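RNase NGR3 (Nicotiana glutinosa, PDB 1VD3) probably cleaves RNA endonucleolytically, as ribonucleases of the T2 family do, and is seen here with the nucleotide 2'-UMP held in its active site. Local coordinates at residues Val14-Pro18 against Ala19-Asp23; Ile73-Met76 against Glu77-Pro81; His96-Lys100 against His101-Ser105; Phe113-Ala116 against Leu117-Lys121; Lys122-Leu125 against Leu126-Leu129. One frame throughout, in Å; residues are numbered along the deposited sequence.

Contact 1: residues Val14-Pro18 against Ala19-Asp23; sequences VQQWP and ASYCD
Trp-17 and Pro-18 turn their carbonyls onto the amides of the residues just ahead, Trp-17 O taking Ser-20 N at 3.0 Å and Pro-18 O taking Tyr-21 N at 2.9 Å, so the strand that ends at Gln-16 runs straight into a single short helical turn. Both donors stand well above the plane of the carbonyl they reach, as expected where bonds span only three residues. A weak bond from Cys-22 N also ends on Pro-18 O. Proline suits this first turn, since its ring fixes phi and the position asks for no backbone N-H.

The indole of Trp-17 carries most of the side-chain contact. With CG anti to the backbone N (chi1 -175°), the ring lies alongside the start of the turn, where Ala-19 CB meets its pyrrole part, 3.3 Å from NE1. Ser-20 comes to the edge of the same ring, its OG in the ring plane and 3.4 Å from CD1. That hydroxyl is satisfied by Ile-173 O, while NE1 of Trp-17 bonds to Pro-206 O; Phe-40 and Phe-205 also meet the indole. The small Ala-19 and Ser-20 let the backbone come close to so large a ring.

Tyr-21 lays its CB 3.4 Å from Pro-18 O and sends its ring away toward Leu-83, and Cys-22 ties the end of the turn to Cys-28 by a disulfide. The arrangement is the passage from strand 10-16 into helix 18-22 beside a nucleotide-binding site, for Gln-16 and Tyr-21 both contact AMP in a crystal structure of this protein.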
# COMPACT_ATOMS: atom_id res chain seq x y z
N VAL A 14 1.89 -1.37 3.18
CA VAL A 14 1.17 -1.87 2.01
C VAL A 14 0.79 -0.79 1.01
O VAL A 14 0.10 0.18 1.34
CB VAL A 14 -0.12 -2.60 2.46
CG1 VAL A 14 -0.72 -3.37 1.29
CG2 VAL A 14 0.18 -3.52 3.65
N GLN A 15 1.25 -0.98 -0.22
CA GLN A 15 0.95 -0.07 -1.30
C GLN A 15 0.17 -0.86 -2.34
O GLN A 15 0.24 -2.09 -2.38
CB GLN A 15 2.23 0.46 -1.94
CG GLN A 15 3.10 1.29 -1.00
CD GLN A 15 4.35 1.79 -1.67
OE1 GLN A 15 4.31 2.70 -2.51
NE2 GLN A 15 5.49 1.19 -1.33
N GLN A 16 -0.59 -0.16 -3.17
CA GLN A 16 -1.31 -0.88 -4.20
C GLN A 16 -1.24 -0.16 -5.53
O GLN A 16 -0.90 1.02 -5.60
CB GLN A 16 -2.76 -1.14 -3.81
CG GLN A 16 -3.68 0.04 -3.78
CD GLN A 16 -5.14 -0.39 -3.84
OE1 GLN A 16 -5.53 -1.41 -3.26
NE2 GLN A 16 -5.96 0.38 -4.54
N TRP A 17 -1.52 -0.92 -6.59
CA TRP A 17 -1.52 -0.38 -7.94
C TRP A 17 -2.99 -0.10 -8.22
O TRP A 17 -3.77 -1.02 -8.44
CB TRP A 17 -0.97 -1.42 -8.92
CG TRP A 17 -0.82 -0.91 -10.32
CD1 TRP A 17 -1.43 -1.39 -11.45
CD2 TRP A 17 -0.01 0.20 -10.74
NE1 TRP A 17 -1.05 -0.65 -12.54
CE2 TRP A 17 -0.18 0.33 -12.14
CE3 TRP A 17 0.85 1.09 -10.08
CZ2 TRP A 17 0.47 1.32 -12.89
CZ3 TRP A 17 1.50 2.07 -10.82
CH2 TRP A 17 1.31 2.18 -12.22
N PRO A 18 -3.37 1.18 -8.22
CA PRO A 18 -4.75 1.61 -8.46
C PRO A 18 -5.43 0.94 -9.65
O PRO A 18 -6.57 0.49 -9.54
CB PRO A 18 -4.61 3.12 -8.66
CG PRO A 18 -3.47 3.47 -7.78
CD PRO A 18 -2.49 2.35 -8.08
N ALA A 19 -4.72 0.86 -10.77
CA ALA A 19 -5.27 0.26 -11.98
C ALA A 19 -5.83 -1.15 -11.76
O ALA A 19 -6.87 -1.50 -12.32
CB ALA A 19 -4.22 0.23 -13.08
N SER A 20 -5.14 -1.94 -10.94
CA SER A 20 -5.57 -3.32 -10.67
C SER A 20 -6.75 -3.42 -9.73
O SER A 20 -7.33 -4.50 -9.55
CB SER A 20 -4.39 -4.12 -10.11
OG SER A 20 -3.32 -4.14 -11.03
N TYR A 21 -7.12 -2.31 -9.11
CA TYR A 21 -8.27 -2.30 -8.21
C TYR A 21 -9.48 -1.88 -9.04
O TYR A 21 -10.62 -2.19 -8.71
CB TYR A 21 -8.05 -1.31 -7.07
CG TYR A 21 -9.17 -1.26 -6.07
CD1 TYR A 21 -9.15 -2.06 -4.93
CD2 TYR A 21 -10.28 -0.42 -6.26
CE1 TYR A 21 -10.19 -2.03 -4.00
CE2 TYR A 21 -11.32 -0.39 -5.34
CZ TYR A 21 -11.27 -1.19 -4.21
OH TYR A 21 -12.29 -1.16 -3.30
N CYS A 22 -9.21 -1.18 -10.14
CA CYS A 22 -10.28 -0.67 -10.99
C CYS A 22 -10.62 -1.44 -12.26
O CYS A 22 -11.62 -1.16 -12.90
CB CYS A 22 -9.99 0.79 -11.34
SG CYS A 22 -10.03 1.83 -9.86
N ASP A 23 -9.79 -2.42 -12.61
CA ASP A 23 -10.06 -3.19 -13.82
C ASP A 23 -10.58 -4.59 -13.49
O ASP A 23 -10.43 -5.52 -14.29
CB ASP A 23 -8.80 -3.29 -14.67
CG ASP A 23 -7.71 -4.11 -14.01
OD1 ASP A 23 -7.89 -4.51 -12.84
OD2 ASP A 23 -6.67 -4.35 -14.66

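Contact 2: residues Ile73-Met76 against Glu77-Pro81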
# COMPACT_ATOMS: atom_id res chain seq x y z
N ILE A 73 -3.41 16.71 3.65
CA ILE A 73 -4.59 16.22 2.94
C ILE A 73 -4.50 16.25 1.42
O ILE A 73 -4.84 15.27 0.76
CB ILE A 73 -5.87 17.00 3.35
CG1 ILE A 73 -6.07 16.94 4.86
CG2 ILE A 73 -7.09 16.40 2.64
CD1 ILE A 73 -6.44 15.58 5.40
N SER A 74 -4.07 17.37 0.84
CA SER A 74 -3.98 17.45 -0.61
C SER A 74 -3.04 16.39 -1.18
O SER A 74 -3.29 15.86 -2.26
CB SER A 74 -3.53 18.84 -1.06
OG SER A 74 -2.20 19.11 -0.67
N THR A 75 -1.97 16.08 -0.45
CA THR A 75 -1.02 15.07 -0.89
C THR A 75 -1.62 13.68 -0.72
O THR A 75 -1.49 12.82 -1.59
CB THR A 75 0.29 15.12 -0.08
OG1 THR A 75 0.87 16.43 -0.20
CG2 THR A 75 1.29 14.09 -0.60
N MET A 76 -2.29 13.49 0.41
CA MET A 76 -2.92 12.21 0.71
C MET A 76 -4.04 11.89 -0.28
O MET A 76 -4.27 10.73 -0.61
CB MET A 76 -3.45 12.23 2.14
CG MET A 76 -2.34 12.14 3.17
SD MET A 76 -2.91 12.41 4.85
CE MET A 76 -4.16 11.11 4.98
N GLU A 77 -4.74 12.92 -0.75
CA GLU A 77 -5.81 12.69 -1.72
C GLU A 77 -5.21 12.08 -2.97
O GLU A 77 -5.89 11.36 -3.71
CB GLU A 77 -6.52 14.00 -2.07
CG GLU A 77 -7.18 14.67 -0.88
CD GLU A 77 -7.97 15.91 -1.27
OE1 GLU A 77 -7.43 16.74 -2.02
OE2 GLU A 77 -9.12 16.04 -0.81
N LYS A 78 -3.93 12.36 -3.21
CA LYS A 78 -3.27 11.84 -4.40
C LYS A 78 -2.40 10.60 -4.18
O LYS A 78 -2.23 9.80 -5.09
CB LYS A 78 -2.42 12.93 -5.06
CG LYS A 78 -3.25 14.02 -5.73
CD LYS A 78 -2.39 14.87 -6.66
CE LYS A 78 -3.23 15.92 -7.38
NZ LYS A 78 -2.42 16.69 -8.36
N ASN A 79 -1.86 10.44 -2.97
CA ASN A 79 -1.00 9.29 -2.69
C ASN A 79 -1.64 8.22 -1.81
O ASN A 79 -1.07 7.15 -1.63
CB ASN A 79 0.31 9.75 -2.04
CG ASN A 79 1.14 10.63 -2.96
OD1 ASN A 79 1.23 10.39 -4.16
ND2 ASN A 79 1.75 11.66 -2.38
N TRP A 80 -2.82 8.53 -1.28
CA TRP A 80 -3.54 7.59 -0.42
C TRP A 80 -5.04 7.73 -0.67
O TRP A 80 -5.84 7.89 0.26
CB TRP A 80 -3.25 7.92 1.05
CG TRP A 80 -3.57 6.81 2.00
CD1 TRP A 80 -4.49 5.82 1.84
CD2 TRP A 80 -2.96 6.59 3.28
NE1 TRP A 80 -4.50 4.99 2.94
CE2 TRP A 80 -3.57 5.44 3.84
CE3 TRP A 80 -1.96 7.25 4.00
CZ2 TRP A 80 -3.20 4.94 5.10
CZ3 TRP A 80 -1.60 6.75 5.26
CH2 TRP A 80 -2.22 5.61 5.79
N PRO A 81 -5.45 7.65 -1.94
CA PRO A 81 -6.87 7.78 -2.30
C PRO A 81 -7.72 6.58 -1.93
O PRO A 81 -7.21 5.48 -1.71
CB PRO A 81 -6.81 7.97 -3.80
CG PRO A 81 -5.71 7.03 -4.19
CD PRO A 81 -4.65 7.33 -3.14
O HOH W 1 -5.10 16.86 -4.08
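Ile-73 and Glu-77 face each other one helical turn apart, joined by a bond from Glu-77 N to Ile-73 O of 2.8 Å whose donor lies nearly along the C=O axis. Thr-75 O is gripped twice: Asn-79 N comes in the carbonyl plane at 2.8 Å, and Lys-78 N at 3.0 Å from above it. The last backbone bond, Trp-80 N to Met-76 O, measures 2.7 Å.

These bonds finish the short helix 73-79. Trp-80 is the first residue to leave helical geometry, and Pro-81, which has no amide hydrogen to offer, suits the exit.

Polar side-chain contact runs through water. One water donates both to Ser-74 O, at 2.8 Å, and to Glu-77 OE1, at 3.1 Å, bridging carboxylate and backbone on the outer side of the helix. An alanine in place of Glu-77 would probably leave this water held by Ser-74 O without its carboxylate partner and uncover CG2 of Ile-73.

The aliphatic part of Glu-77 passes Ile-73, CG lying 3.9 Å from CG2. Trp-80, its first torsion swung wide at -162°, carries its indole off the helix and into an aromatic cluster with Phe-93, Trp-94 and Phe-113.

Contact 3: residues His96-Lys100 against His101-Ser105. With U2P (phosphoric acid mono-[2-(2,4-dioxo-3,4-dihydro-2H-pyrimidin-1-yl)-4-hydroxy-5-hydroxymethyl-tetrahydro-furan-3-yl] ester), chain B.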
# COMPACT_ATOMS: atom_id res chain seq x y z
N HIS A 96 -10.53 5.09 8.97
CA HIS A 96 -10.55 3.65 9.17
C HIS A 96 -9.16 3.08 9.43
O HIS A 96 -8.97 2.30 10.36
CB HIS A 96 -11.15 2.96 7.94
CG HIS A 96 -10.93 1.48 7.92
ND1 HIS A 96 -11.56 0.62 8.80
CD2 HIS A 96 -10.15 0.71 7.13
CE1 HIS A 96 -11.16 -0.62 8.56
NE2 HIS A 96 -10.30 -0.59 7.55
N GLU A 97 -8.19 3.45 8.60
CA GLU A 97 -6.83 2.95 8.77
C GLU A 97 -6.23 3.46 10.07
O GLU A 97 -5.52 2.72 10.76
CB GLU A 97 -5.96 3.36 7.57
CG GLU A 97 -6.33 2.64 6.28
CD GLU A 97 -6.09 1.13 6.36
OE1 GLU A 97 -7.00 0.36 5.97
OE2 GLU A 97 -5.00 0.72 6.79
N TRP A 98 -6.52 4.71 10.42
CA TRP A 98 -6.01 5.27 11.67
C TRP A 98 -6.56 4.52 12.87
O TRP A 98 -5.82 4.08 13.75
CB TRP A 98 -6.38 6.76 11.80
CG TRP A 98 -6.15 7.28 13.20
CD1 TRP A 98 -7.12 7.64 14.10
CD2 TRP A 98 -4.90 7.40 13.88
NE1 TRP A 98 -6.54 7.97 15.30
CE2 TRP A 98 -5.18 7.83 15.20
CE3 TRP A 98 -3.57 7.18 13.51
CZ2 TRP A 98 -4.17 8.04 16.15
CZ3 TRP A 98 -2.57 7.39 14.45
CH2 TRP A 98 -2.88 7.81 15.76
N LEU A 99 -7.88 4.37 12.92
CA LEU A 99 -8.51 3.67 14.05
C LEU A 99 -8.09 2.21 14.18
O LEU A 99 -7.74 1.75 15.27
CB LEU A 99 -10.03 3.76 13.93
CG LEU A 99 -10.67 5.13 14.18
CD1 LEU A 99 -12.16 5.06 13.88
CD2 LEU A 99 -10.42 5.55 15.62
N LYS A 100 -8.12 1.50 13.06
CA LYS A 100 -7.79 0.08 13.04
C LYS A 100 -6.31 -0.24 13.21
O LYS A 100 -5.95 -1.18 13.91
CB LYS A 100 -8.30 -0.55 11.75
CG LYS A 100 -8.06 -2.06 11.67
CD LYS A 100 -8.70 -2.66 10.44
CE LYS A 100 -8.49 -4.17 10.42
NZ LYS A 100 -9.03 -4.79 9.18
N HIS A 101 -5.46 0.54 12.56
CA HIS A 101 -4.02 0.30 12.60
C HIS A 101 -3.21 1.40 13.28
O HIS A 101 -2.32 1.13 14.07
CB HIS A 101 -3.51 0.09 11.18
CG HIS A 101 -4.11 -1.09 10.49
ND1 HIS A 101 -3.83 -2.39 10.86
CD2 HIS A 101 -4.97 -1.18 9.44
CE1 HIS A 101 -4.49 -3.22 10.07
NE2 HIS A 101 -5.18 -2.51 9.20
N GLY A 102 -3.52 2.65 12.94
CA GLY A 102 -2.80 3.77 13.51
C GLY A 102 -2.79 3.79 15.03
O GLY A 102 -1.76 4.06 15.64
N THR A 103 -3.93 3.51 15.65
CA THR A 103 -4.00 3.53 17.11
C THR A 103 -3.13 2.46 17.77
O THR A 103 -2.90 2.50 18.98
CB THR A 103 -5.44 3.36 17.63
OG1 THR A 103 -5.98 2.12 17.17
CG2 THR A 103 -6.32 4.52 17.17
N CYS A 104 -2.66 1.50 16.99
CA CYS A 104 -1.83 0.42 17.52
C CYS A 104 -0.35 0.61 17.19
O CYS A 104 0.48 -0.20 17.59
CB CYS A 104 -2.25 -0.93 16.93
SG CYS A 104 -3.98 -1.44 17.14
N SER A 105 -0.03 1.68 16.48
CA SER A 105 1.35 1.93 16.03
C SER A 105 2.28 2.64 17.00
O SER A 105 3.47 2.70 16.74
CB SER A 105 1.33 2.74 14.74
OG SER A 105 0.92 4.08 15.01
O5' U2P B . -7.55 -8.55 2.28
C5' U2P B . -7.41 -8.64 3.72
C4' U2P B . -7.79 -7.30 4.36
O4' U2P B . -7.62 -7.40 5.86
C1' U2P B . -6.63 -6.44 6.48
N1 U2P B . -5.39 -7.05 7.14
C6 U2P B . -4.88 -8.13 6.46
C5 U2P B . -3.61 -8.69 6.77
C4 U2P B . -2.84 -8.10 7.89
O4 U2P B . -1.70 -8.45 8.16
N3 U2P B . -3.52 -7.09 8.64
C2 U2P B . -4.79 -6.54 8.34
O2 U2P B . -5.29 -5.70 9.07
C2' U2P B . -6.53 -5.39 5.35
O2' U2P B . -7.61 -4.41 5.41
P U2P B . -7.71 -3.16 6.37
O1P U2P B . -8.79 -2.25 6.63
O2P U2P B . -6.86 -3.40 7.57
O3P U2P B . -6.90 -2.21 5.62
C3' U2P B . -6.74 -6.19 4.06
O3' U2P B . -7.26 -5.28 3.03
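Glu-97 O is gripped by two amides of the next turn, His-101 N at 2.8 Å and Gly-102 N at 3.0 Å, the latter in the carbonyl plane on a lone pair. The second bond spans five residues and marks a wider, pi-type turn. The Thr-103 hydroxyl donates to Leu-99 O at 2.6 Å.

Packing depends on Gly-102: a beta-carbon there would run into Trp-98 CE3, whereas the bare backbone lies over the indole face, where Thr-103 CG2 adds a CH-pi contact. Lys-100 CG likewise sits over the imidazole of His-101, 3.9 Å from its centroid.

Three donors here take the phosphate; His-43 also bonds the nucleotide. His-101 NE2 reaches O2P at 2.5 Å, nearly straight (170°), and Lys-100 NZ, on an extended chain, shares that oxygen at 3.0 Å. His-96 NE2 makes a very short bond to O1P. Trp-46 NE1 bonds Glu-97 OE2, which fixes the carboxylate beside the phosphate, and its ring stacks on His-101. A leucine in place of His-101 would probably leave O2P to Lys-100 and that lysine's methylenes without their ring.

This run is a signature sequence of T2 ribonucleases, carried largely on helix 91-102; Glu-97 and His-101 are predicted to be catalytic.

Contact 4: residues Phe113-Ala116 against Leu117-Lys121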
# COMPACT_ATOMS: atom_id res chain seq x y z
N PHE A 113 0.69 9.28 9.59
CA PHE A 113 0.46 9.58 8.19
C PHE A 113 1.72 10.06 7.46
O PHE A 113 1.94 9.71 6.30
CB PHE A 113 -0.68 10.59 8.06
CG PHE A 113 -2.02 9.99 8.36
CD1 PHE A 113 -2.57 10.06 9.63
CD2 PHE A 113 -2.72 9.29 7.37
CE1 PHE A 113 -3.79 9.44 9.92
CE2 PHE A 113 -3.93 8.67 7.65
CZ PHE A 113 -4.47 8.74 8.93
N GLN A 114 2.57 10.82 8.15
CA GLN A 114 3.80 11.30 7.54
C GLN A 114 4.71 10.11 7.23
O GLN A 114 5.35 10.07 6.18
CB GLN A 114 4.52 12.27 8.48
CG GLN A 114 5.73 12.93 7.85
CD GLN A 114 5.36 13.92 6.78
OE1 GLN A 114 4.70 14.93 7.05
NE2 GLN A 114 5.76 13.65 5.54
N ALA A 115 4.75 9.15 8.14
CA ALA A 115 5.55 7.95 7.95
C ALA A 115 5.12 7.24 6.67
O ALA A 115 5.96 6.88 5.84
CB ALA A 115 5.40 7.02 9.15
N ALA A 116 3.82 7.03 6.51
CA ALA A 116 3.29 6.36 5.33
C ALA A 116 3.71 7.10 4.07
O ALA A 116 4.18 6.50 3.10
CB ALA A 116 1.77 6.28 5.41
N LEU A 117 3.54 8.42 4.09
CA LEU A 117 3.91 9.24 2.94
C LEU A 117 5.41 9.14 2.67
O LEU A 117 5.83 9.01 1.52
CB LEU A 117 3.52 10.71 3.20
CG LEU A 117 2.01 10.99 3.29
CD1 LEU A 117 1.80 12.44 3.71
CD2 LEU A 117 1.34 10.71 1.96
N ASP A 118 6.22 9.20 3.73
CA ASP A 118 7.67 9.11 3.58
C ASP A 118 8.12 7.76 3.02
O ASP A 118 8.97 7.71 2.13
CB ASP A 118 8.38 9.34 4.92
CG ASP A 118 8.34 10.79 5.36
OD1 ASP A 118 7.99 11.66 4.53
OD2 ASP A 118 8.69 11.07 6.53
N PHE A 119 7.56 6.67 3.53
CA PHE A 119 7.96 5.37 3.03
C PHE A 119 7.48 5.09 1.61
O PHE A 119 8.11 4.32 0.89
CB PHE A 119 7.51 4.27 4.00
CG PHE A 119 8.36 4.21 5.24
CD1 PHE A 119 7.86 4.64 6.46
CD2 PHE A 119 9.68 3.78 5.16
CE1 PHE A 119 8.67 4.64 7.60
CE2 PHE A 119 10.50 3.78 6.29
CZ PHE A 119 9.99 4.22 7.51
N ARG A 120 6.38 5.71 1.20
CA ARG A 120 5.91 5.51 -0.16
C ARG A 120 6.97 6.15 -1.07
O ARG A 120 7.38 5.57 -2.09
CB ARG A 120 4.56 6.19 -0.40
CG ARG A 120 3.89 5.74 -1.70
CD ARG A 120 2.84 6.72 -2.17
NE ARG A 120 3.45 7.97 -2.62
CZ ARG A 120 3.97 8.16 -3.83
NH1 ARG A 120 3.94 7.19 -4.74
NH2 ARG A 120 4.55 9.31 -4.12
N LYS A 121 7.41 7.34 -0.70
CA LYS A 121 8.41 8.05 -1.49
C LYS A 121 9.75 7.32 -1.50
O LYS A 121 10.38 7.17 -2.54
CB LYS A 121 8.59 9.47 -0.96
CG LYS A 121 7.34 10.34 -1.05
CD LYS A 121 7.59 11.74 -0.51
CE LYS A 121 6.36 12.64 -0.70
NZ LYS A 121 5.17 12.13 0.04
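The middle of helix 109-123 runs through Phe-113 to Lys-121, a regular alpha-helix in which each carbonyl of the first turn bonds to an amide four residues on. Asp-118 N to Gln-114 O is the shortest of these bonds, at 2.7 Å, followed by Phe-119 N to Ala-115 O at 2.8 Å.

Gln-114 and Asp-118 add a side-chain bond on the outer face. The glutamine chain leaves opposite its amide nitrogen (chi1 -174°) and bends at the next torsion, bringing NE2 back to Asp-118 OD1 at 3.2 Å. The aspartate oxygen lies near the plane of the amide, but is itself approached from above the carboxylate plane. Glutamine is long enough to span the turn and aspartate short enough to wait near the backbone.

Phe-119 turns its ring back over the preceding turn, CD1 3.0 Å from Ala-115 O and CE1 4.3 Å from Ala-115 CB. The small alanine lets the ring settle there, and Phe-187 meets it edge-to-face. Leu-117 CG covers Phe-113 O at 3.3 Å.

Arg-120 bends away to a salt bridge with Asp-39, and Ala-116 and Leu-117 rest on Ile-42. The pattern is that of an amphipathic helix packed on a beta-sheet, as in the alpha+beta fold of T2 ribonucleases.

Contact 5: residues Lys122-Leu125 against Leu126-Leu129; sequences KSNL and LENL
Asn-124 O receives the amide of Asn-128 at 3.0 Å, the nitrogen standing almost in line with the carbonyl, and this bond opens the first turn of a new helix. The side chain of Asn-128 curls back toward the same place: its ND2 stands 2.7 Å from Ser-123 O. The next backbone bond, Leu-129 N to Leu-125 O, is also 3.0 Å long.

Asn-124 is the joint itself. Its backbone is left-handed, with phi at +37°, a conformation that asparagine accepts more readily than most residues other than glycine. Here helix 109-123 stops and helix 125-131 starts, with Asn-124 at the N-cap position of the second, although its side chain makes no capping bond. The arrangement is therefore a one-residue break between two consecutive helices, made by a left-handed residue.

A chi1 of -160° points the amide of Asn-124 away from the backbone N and carries it across the aliphatic part of Glu-127. ND2 comes within 3.0 Å of Glu-127 CB, and OD1 lies 3.5 Å from CG. The amide and carboxylate planes are turned 41° from each other, and no polar bond joins the two groups. The glutamate's charge is answered instead by Lys-130, in a salt bridge from OE2.

Leucines fill the inner side. Leu-129 CG sits 3.2 Å from Leu-125 O, and both side chains face Phe-40 and Ile-151, the latter on helix 144-155. Leu-126 reaches the indole of Trp-17, while Ser-123 OG bonds Gln-15 NE2 on strand 10-16 and also the carbonyls of Phe-119 and Arg-120.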
# COMPACT_ATOMS: atom_id res chain seq x y z
N LYS A 122 10.17 6.85 -0.33
CA LYS A 122 11.43 6.14 -0.21
C LYS A 122 11.44 4.84 -1.03
O LYS A 122 12.43 4.53 -1.70
CB LYS A 122 11.73 5.82 1.25
CG LYS A 122 11.96 7.04 2.12
CD LYS A 122 12.13 6.65 3.58
CE LYS A 122 12.29 7.88 4.47
NZ LYS A 122 12.38 7.51 5.91
N SER A 123 10.34 4.10 -0.98
CA SER A 123 10.26 2.84 -1.71
C SER A 123 10.32 3.08 -3.22
O SER A 123 10.76 2.22 -3.96
CB SER A 123 8.99 2.06 -1.33
OG SER A 123 7.82 2.74 -1.72
N ASN A 124 9.85 4.25 -3.65
CA ASN A 124 9.92 4.64 -5.06
C ASN A 124 9.68 3.47 -6.02
O ASN A 124 10.48 3.23 -6.93
CB ASN A 124 11.30 5.26 -5.30
CG ASN A 124 11.36 6.14 -6.52
OD1 ASN A 124 10.47 6.95 -6.76
ND2 ASN A 124 12.44 6.00 -7.29
N LEU A 125 8.58 2.75 -5.82
CA LEU A 125 8.28 1.57 -6.63
C LEU A 125 8.19 1.78 -8.15
O LEU A 125 8.80 1.03 -8.91
CB LEU A 125 6.98 0.92 -6.15
CG LEU A 125 6.92 0.46 -4.69
CD1 LEU A 125 5.58 -0.23 -4.45
CD2 LEU A 125 8.07 -0.49 -4.37
N LEU A 126 7.41 2.76 -8.57
CA LEU A 126 7.23 3.03 -10.00
C LEU A 126 8.56 3.24 -10.71
O LEU A 126 8.82 2.62 -11.75
CB LEU A 126 6.35 4.27 -10.19
CG LEU A 126 5.87 4.57 -11.61
CD1 LEU A 126 4.98 3.44 -12.10
CD2 LEU A 126 5.11 5.89 -11.62
N GLU A 127 9.40 4.10 -10.15
CA GLU A 127 10.70 4.39 -10.73
C GLU A 127 11.69 3.23 -10.64
O GLU A 127 12.52 3.03 -11.53
CB GLU A 127 11.29 5.63 -10.06
CG GLU A 127 10.43 6.87 -10.23
CD GLU A 127 10.24 7.26 -11.69
OE1 GLU A 127 11.25 7.56 -12.36
OE2 GLU A 127 9.08 7.26 -12.16
N ASN A 128 11.61 2.45 -9.56
CA ASN A 128 12.51 1.32 -9.44
C ASN A 128 12.20 0.31 -10.54
O ASN A 128 13.10 -0.35 -11.07
CB ASN A 128 12.38 0.66 -8.06
CG ASN A 128 13.19 1.37 -7.00
OD1 ASN A 128 14.35 1.72 -7.23
ND2 ASN A 128 12.60 1.57 -5.83
N LEU A 129 10.92 0.20 -10.88
CA LEU A 129 10.50 -0.72 -11.93
C LEU A 129 10.94 -0.20 -13.29
O LEU A 129 11.41 -0.97 -14.12
CB LEU A 129 8.98 -0.90 -11.90
CG LEU A 129 8.43 -1.64 -10.68
CD1 LEU A 129 6.91 -1.53 -10.64
CD2 LEU A 129 8.86 -3.10 -10.73

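How the contacts relate
From the N terminus the five contacts follow in series; each is local, spanning one continuous run, so none encloses, nests in or crosses another. Contact 1 turns strand 10-16 into helix 18-22. Contact 2 ends helix 73-79, and contact 3 spans the later part of helix 91-102 and carries its nucleotide-binding residues. Contact 4 fills the middle of helix 109-123, and contact 5 breaks that helix and starts 125-131. The helix of contact 4 joins most of them: Phe-113 meets Met-76 and Trp-80 of contact 2 and Trp-98 of contact 3, and Arg-120 packs on Gln-15 of contact 1. Trp-80 also packs on Glu-97 of contact 3. Gln-15 and Trp-17 tie the strand to contact 5.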